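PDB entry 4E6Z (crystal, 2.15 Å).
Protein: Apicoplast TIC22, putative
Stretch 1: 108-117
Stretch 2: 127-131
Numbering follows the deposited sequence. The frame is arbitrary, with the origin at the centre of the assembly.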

ATOM      1  N   ASP A 108      -1.174  -4.368   9.781  1.00 39.65           N
ATOM      2  CA  ASP A 108      -0.134  -5.364   9.563  1.00 34.77           C
ATOM      3  C   ASP A 108       1.129  -4.944  10.325  1.00 36.39           C
ATOM      4  O   ASP A 108       1.816  -5.777  10.901  1.00 37.71           O
ATOM      5  CB  ASP A 108       0.184  -5.509   8.073  1.00 27.29           C
ATOM      6  CG  ASP A 108      -0.951  -6.157   7.277  1.00 37.39           C
ATOM      7  OD1 ASP A 108      -1.974  -6.558   7.875  1.00 39.60           O
ATOM      8  OD2 ASP A 108      -0.807  -6.266   6.041  1.00 37.02           O
ATOM      9  N   ALA A 109       1.425  -3.646  10.317  1.00 33.57           N
ATOM     10  CA  ALA A 109       2.570  -3.112  11.056  1.00 38.23           C
ATOM     11  C   ALA A 109       2.372  -3.264  12.560  1.00 34.32           C
ATOM     12  O   ALA A 109       3.280  -3.689  13.270  1.00 40.92           O
ATOM     13  CB  ALA A 109       2.805  -1.654  10.702  1.00 40.70           C
ATOM     14  N   GLU A 110       1.182  -2.908  13.039  1.00 35.19           N
ATOM     15  CA  GLU A 110       0.826  -3.096  14.439  1.00 40.95           C
ATOM     16  C   GLU A 110       1.017  -4.551  14.854  1.00 45.18           C
ATOM     17  O   GLU A 110       1.452  -4.836  15.966  1.00 48.14           O
ATOM     18  CB  GLU A 110      -0.625  -2.681  14.693  1.00 37.22           C
ATOM     19  CG  GLU A 110      -0.826  -1.205  14.973  1.00 50.46           C
ATOM     20  CD  GLU A 110      -2.198  -0.916  15.551  1.00 61.64           C
ATOM     21  OE1 GLU A 110      -2.992  -1.868  15.687  1.00 63.84           O
ATOM     22  OE2 GLU A 110      -2.480   0.256  15.876  1.00 67.81           O
ATOM     23  N   ASN A 111       0.673  -5.468  13.958  1.00 45.40           N
ATOM     24  CA  ASN A 111       0.820  -6.886  14.238  1.00 45.93           C
ATOM     25  C   ASN A 111       2.278  -7.279  14.436  1.00 39.93           C
ATOM     26  O   ASN A 111       2.589  -8.086  15.303  1.00 46.25           O
ATOM     27  CB  ASN A 111       0.204  -7.731  13.121  1.00 45.76           C
ATOM     28  CG  ASN A 111       0.529  -9.206  13.266  1.00 56.27           C
ATOM     29  OD1 ASN A 111       0.095  -9.860  14.215  1.00 68.11           O
ATOM     30  ND2 ASN A 111       1.314  -9.732  12.333  1.00 53.23           N
HETATM   31  N   MSE A 112       3.167  -6.726  13.617  1.00 38.95           N
HETATM   32  CA  MSE A 112       4.582  -7.044  13.738  1.00 45.27           C
HETATM   33  C   MSE A 112       5.164  -6.436  15.008  1.00 44.67           C
HETATM   34  O   MSE A 112       5.935  -7.084  15.716  1.00 47.94           O
HETATM   35  CB  MSE A 112       5.368  -6.575  12.519  1.00 47.00           C
HETATM   36  CG  MSE A 112       6.796  -7.090  12.507  1.00 49.64           C
HETATM   37 SE   MSE A 112       7.940  -6.298  11.143  1.00 60.92          SE
HETATM   38  CE  MSE A 112       7.868  -4.459  11.728  1.00 59.22           C
ATOM     39  N   LEU A 113       4.785  -5.192  15.289  1.00 41.44           N
ATOM     40  CA  LEU A 113       5.160  -4.542  16.534  1.00 45.85           C
ATOM     41  C   LEU A 113       4.716  -5.394  17.722  1.00 42.49           C
ATOM     42  O   LEU A 113       5.473  -5.613  18.665  1.00 42.96           O
ATOM     43  CB  LEU A 113       4.540  -3.145  16.616  1.00 37.55           C
ATOM     44  CG  LEU A 113       4.758  -2.346  17.908  1.00 43.21           C
ATOM     45  CD1 LEU A 113       4.815  -0.844  17.619  1.00 41.14           C
ATOM     46  CD2 LEU A 113       3.679  -2.653  18.933  1.00 43.03           C
ATOM     47  N   ASN A 114       3.478  -5.872  17.671  1.00 45.84           N
ATOM     48  CA  ASN A 114       2.954  -6.726  18.730  1.00 48.90           C
ATOM     49  C   ASN A 114       3.758  -8.016  18.892  1.00 44.70           C
ATOM     50  O   ASN A 114       3.964  -8.485  20.009  1.00 48.53           O
ATOM     51  CB  ASN A 114       1.475  -7.036  18.489  1.00 50.81           C
ATOM     52  CG  ASN A 114       0.583  -5.827  18.704  1.00 56.58           C
ATOM     53  OD1 ASN A 114       0.958  -4.879  19.392  1.00 61.06           O
ATOM     54  ND2 ASN A 114      -0.608  -5.858  18.122  1.00 62.46           N
ATOM     55  N   ASP A 115       4.213  -8.581  17.776  1.00 41.65           N
ATOM     56  CA  ASP A 115       5.034  -9.790  17.809  1.00 43.81           C
ATOM     57  C   ASP A 115       6.402  -9.515  18.429  1.00 36.49           C
ATOM     58  O   ASP A 115       6.968 -10.363  19.115  1.00 41.12           O
ATOM     59  CB  ASP A 115       5.215 -10.355  16.399  1.00 41.62           C
ATOM     60  CG  ASP A 115       4.008 -11.152  15.924  1.00 55.87           C
ATOM     61  OD1 ASP A 115       3.111 -11.433  16.749  1.00 52.82           O
ATOM     62  OD2 ASP A 115       3.964 -11.497  14.724  1.00 53.75           O
HETATM   63  N   MSE A 116       6.933  -8.327  18.171  1.00 45.13           N
HETATM   64  CA  MSE A 116       8.219  -7.942  18.731  1.00 53.08           C
HETATM   65  C   MSE A 116       8.126  -7.802  20.244  1.00 38.44           C
HETATM   66  O   MSE A 116       8.945  -8.350  20.971  1.00 42.00           O
HETATM   67  CB  MSE A 116       8.711  -6.654  18.085  1.00 45.09           C
HETATM   68  CG  MSE A 116       9.054  -6.840  16.620  1.00 45.83           C
HETATM   69 SE   MSE A 116       9.268  -5.170  15.648  1.00 61.58          SE
HETATM   70  CE  MSE A 116       9.798  -5.888  13.933  1.00 64.94           C
ATOM     71  N   ILE A 117       7.106  -7.092  20.713  1.00 43.50           N
ATOM     72  CA  ILE A 117       6.849  -6.998  22.143  1.00 44.61           C
ATOM     73  C   ILE A 117       6.663  -8.376  22.762  1.00 39.97           C
ATOM     74  O   ILE A 117       7.156  -8.651  23.856  1.00 57.08           O
ATOM     75  CB  ILE A 117       5.588  -6.170  22.437  1.00 50.08           C
ATOM     76  CG1 ILE A 117       5.718  -4.767  21.843  1.00 49.00           C
ATOM     77  CG2 ILE A 117       5.338  -6.107  23.938  1.00 50.92           C
ATOM     78  CD1 ILE A 117       6.972  -4.059  22.262  1.00 53.63           C
ATOM     79  N   ASN A 127      10.020   1.126  23.620  1.00 53.55           N
ATOM     80  CA  ASN A 127      11.023   1.575  22.660  1.00 51.95           C
ATOM     81  C   ASN A 127      10.575   1.507  21.201  1.00 48.27           C
ATOM     82  O   ASN A 127      11.376   1.743  20.299  1.00 52.68           O
ATOM     83  CB  ASN A 127      12.307   0.758  22.817  1.00 63.55           C
ATOM     84  CG  ASN A 127      12.832   0.761  24.237  1.00 80.48           C
ATOM     85  OD1 ASN A 127      12.829   1.793  24.911  1.00 85.78           O
ATOM     86  ND2 ASN A 127      13.289  -0.397  24.699  1.00 79.82           N
ATOM     87  N   ILE A 128       9.313   1.173  20.955  1.00 44.45           N
ATOM     88  CA  ILE A 128       8.863   1.058  19.568  1.00 42.85           C
ATOM     89  C   ILE A 128       7.522   1.723  19.258  1.00 44.69           C
ATOM     90  O   ILE A 128       6.634   1.804  20.103  1.00 50.96           O
ATOM     91  CB  ILE A 128       8.866  -0.404  19.068  1.00 50.47           C
ATOM     92  CG1 ILE A 128       7.910  -1.269  19.882  1.00 43.49           C
ATOM     93  CG2 ILE A 128      10.272  -0.982  19.113  1.00 56.28           C
ATOM     94  CD1 ILE A 128       7.854  -2.690  19.379  1.00 45.75           C
ATOM     95  N   LYS A 129       7.395   2.202  18.027  1.00 44.62           N
ATOM     96  CA  LYS A 129       6.192   2.890  17.593  1.00 45.84           C
ATOM     97  C   LYS A 129       5.997   2.659  16.104  1.00 47.33           C
ATOM     98  O   LYS A 129       6.887   2.144  15.422  1.00 37.21           O
ATOM     99  CB  LYS A 129       6.312   4.397  17.852  1.00 40.48           C
ATOM    100  CG  LYS A 129       7.271   5.094  16.898  1.00 43.02           C
ATOM    101  CD  LYS A 129       7.202   6.605  17.011  1.00 52.84           C
ATOM    102  CE  LYS A 129       7.883   7.259  15.816  1.00 60.49           C
ATOM    103  NZ  LYS A 129       8.771   8.386  16.220  1.00 62.84           N
ATOM    104  N   ILE A 130       4.831   3.055  15.606  1.00 47.96           N
ATOM    105  CA  ILE A 130       4.549   3.008  14.181  1.00 39.02           C
ATOM    106  C   ILE A 130       4.895   4.366  13.595  1.00 42.06           C
ATOM    107  O   ILE A 130       4.521   5.400  14.143  1.00 38.82           O
ATOM    108  CB  ILE A 130       3.061   2.715  13.915  1.00 36.48           C
ATOM    109  CG1 ILE A 130       2.629   1.436  14.640  1.00 42.07           C
ATOM    110  CG2 ILE A 130       2.782   2.636  12.409  1.00 31.50           C
ATOM    111  CD1 ILE A 130       3.308   0.182  14.144  1.00 41.29           C
ATOM    112  N   HIS A 131       5.621   4.362  12.486  1.00 39.75           N
ATOM    113  CA  HIS A 131       5.985   5.601  11.818  1.00 38.39           C
ATOM    114  C   HIS A 131       5.509   5.588  10.367  1.00 42.81           C
ATOM    115  O   HIS A 131       5.574   4.564   9.690  1.00 40.93           O
ATOM    116  CB  HIS A 131       7.494   5.815  11.887  1.00 38.13           C
ATOM    117  CG  HIS A 131       7.950   7.083  11.246  1.00 41.97           C
ATOM    118  ND1 HIS A 131       7.504   8.326  11.650  1.00 49.36           N
ATOM    119  CD2 HIS A 131       8.822   7.312  10.235  1.00 49.30           C
ATOM    120  CE1 HIS A 131       8.068   9.257  10.907  1.00 52.33           C
ATOM    121  NE2 HIS A 131       8.876   8.669  10.040  1.00 52.34           N
TER

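Helix 108-117 packs against the segment 127-131 mainly through apolar side chains; no hydrogen bond crosses between the two stretches. The helix and strand 129-131 run in roughly opposite senses, their N-to-C directions 150° apart and their axes 9.0 Å from each other at closest approach. The register is correspondingly reversed: Ala109 CA lies 7.2 Å from Ile130 CA, and one helical turn later Leu113 CA lies 7.4 Å from Ile128 CA.

Two bumps on the second stretch make most of the fit. Ile128 and Ile130 both point their CA-to-CB bonds toward the helix, while that of Lys129, between them, points away, the alternation expected of an extended chain. Each isoleucine ends in a CD1 methyl, and that atom makes its closest approach to every helix residue it touches.

The CD1 of Ile130 settles beside the small residue of the helix. Ala109 carries just a methyl, so the isoleucine tip can approach the helical backbone itself: Ile130 CD1 is 3.9 Å from Ala109 CB, 3.9 Å from Ala109 C and 3.9 Å from Glu110 N. The hollow is thus floored partly by main chain. The aliphatic part of Glu110 flanks it, with Glu110 CG 4.4 Å from Ile130 CG1, while its carboxylate atom OE2 is hydrogen-bonded elsewhere in the structure. Leu113, one turn along, supplies another wall, its CD1 3.9 Å from Ile130 CD1.

The CD1 of Ile128 enters a second hollow, lined by Leu113, Met116 and Ile117. With chi1 p and chi2 t, the side chain extends its tip to the helix surface. The fit is tight on two sides: Ile128 CD1 lies 3.4 Å from Leu113 CG and 3.3 Å from Ile117 CD1, both short for carbon-carbon packing. It is looser at Met116, a selenomethionine, where Met116 CB stands 4.3 Å from Ile128 CD1. The CA-to-CB bond of Met116 points toward the second stretch, but the end of its side chain leads away, leaving the base of the side chain to make this contact. Ile117 differs: its CA-to-CB bond points sideways, but its m, m rotamer brings the CD1 end nearer.

Leu113 is the ridge shared by both hollows. Its CA-to-CB bond points toward the second stretch, and its CD1 reaches between the two isoleucines and also comes within 4.0 Å of Lys129 CA. A bump from the helix therefore fills the gap over the backbone of Lys129, whose side chain is turned the other way and whose NZ is hydrogen-bonded elsewhere. Chi2 of Leu113, at 148°, lies between the usual wells.

The backbone of the helix is regular beneath this surface: Leu113 N donates a hydrogen bond to Ala109 O at 2.9 Å, and Ile117 N to Leu113 O at 3.0 Å. Ala109, Leu113 and Ile117 are thereby spaced a turn apart. In all, 309 Å² is buried, counting both sides.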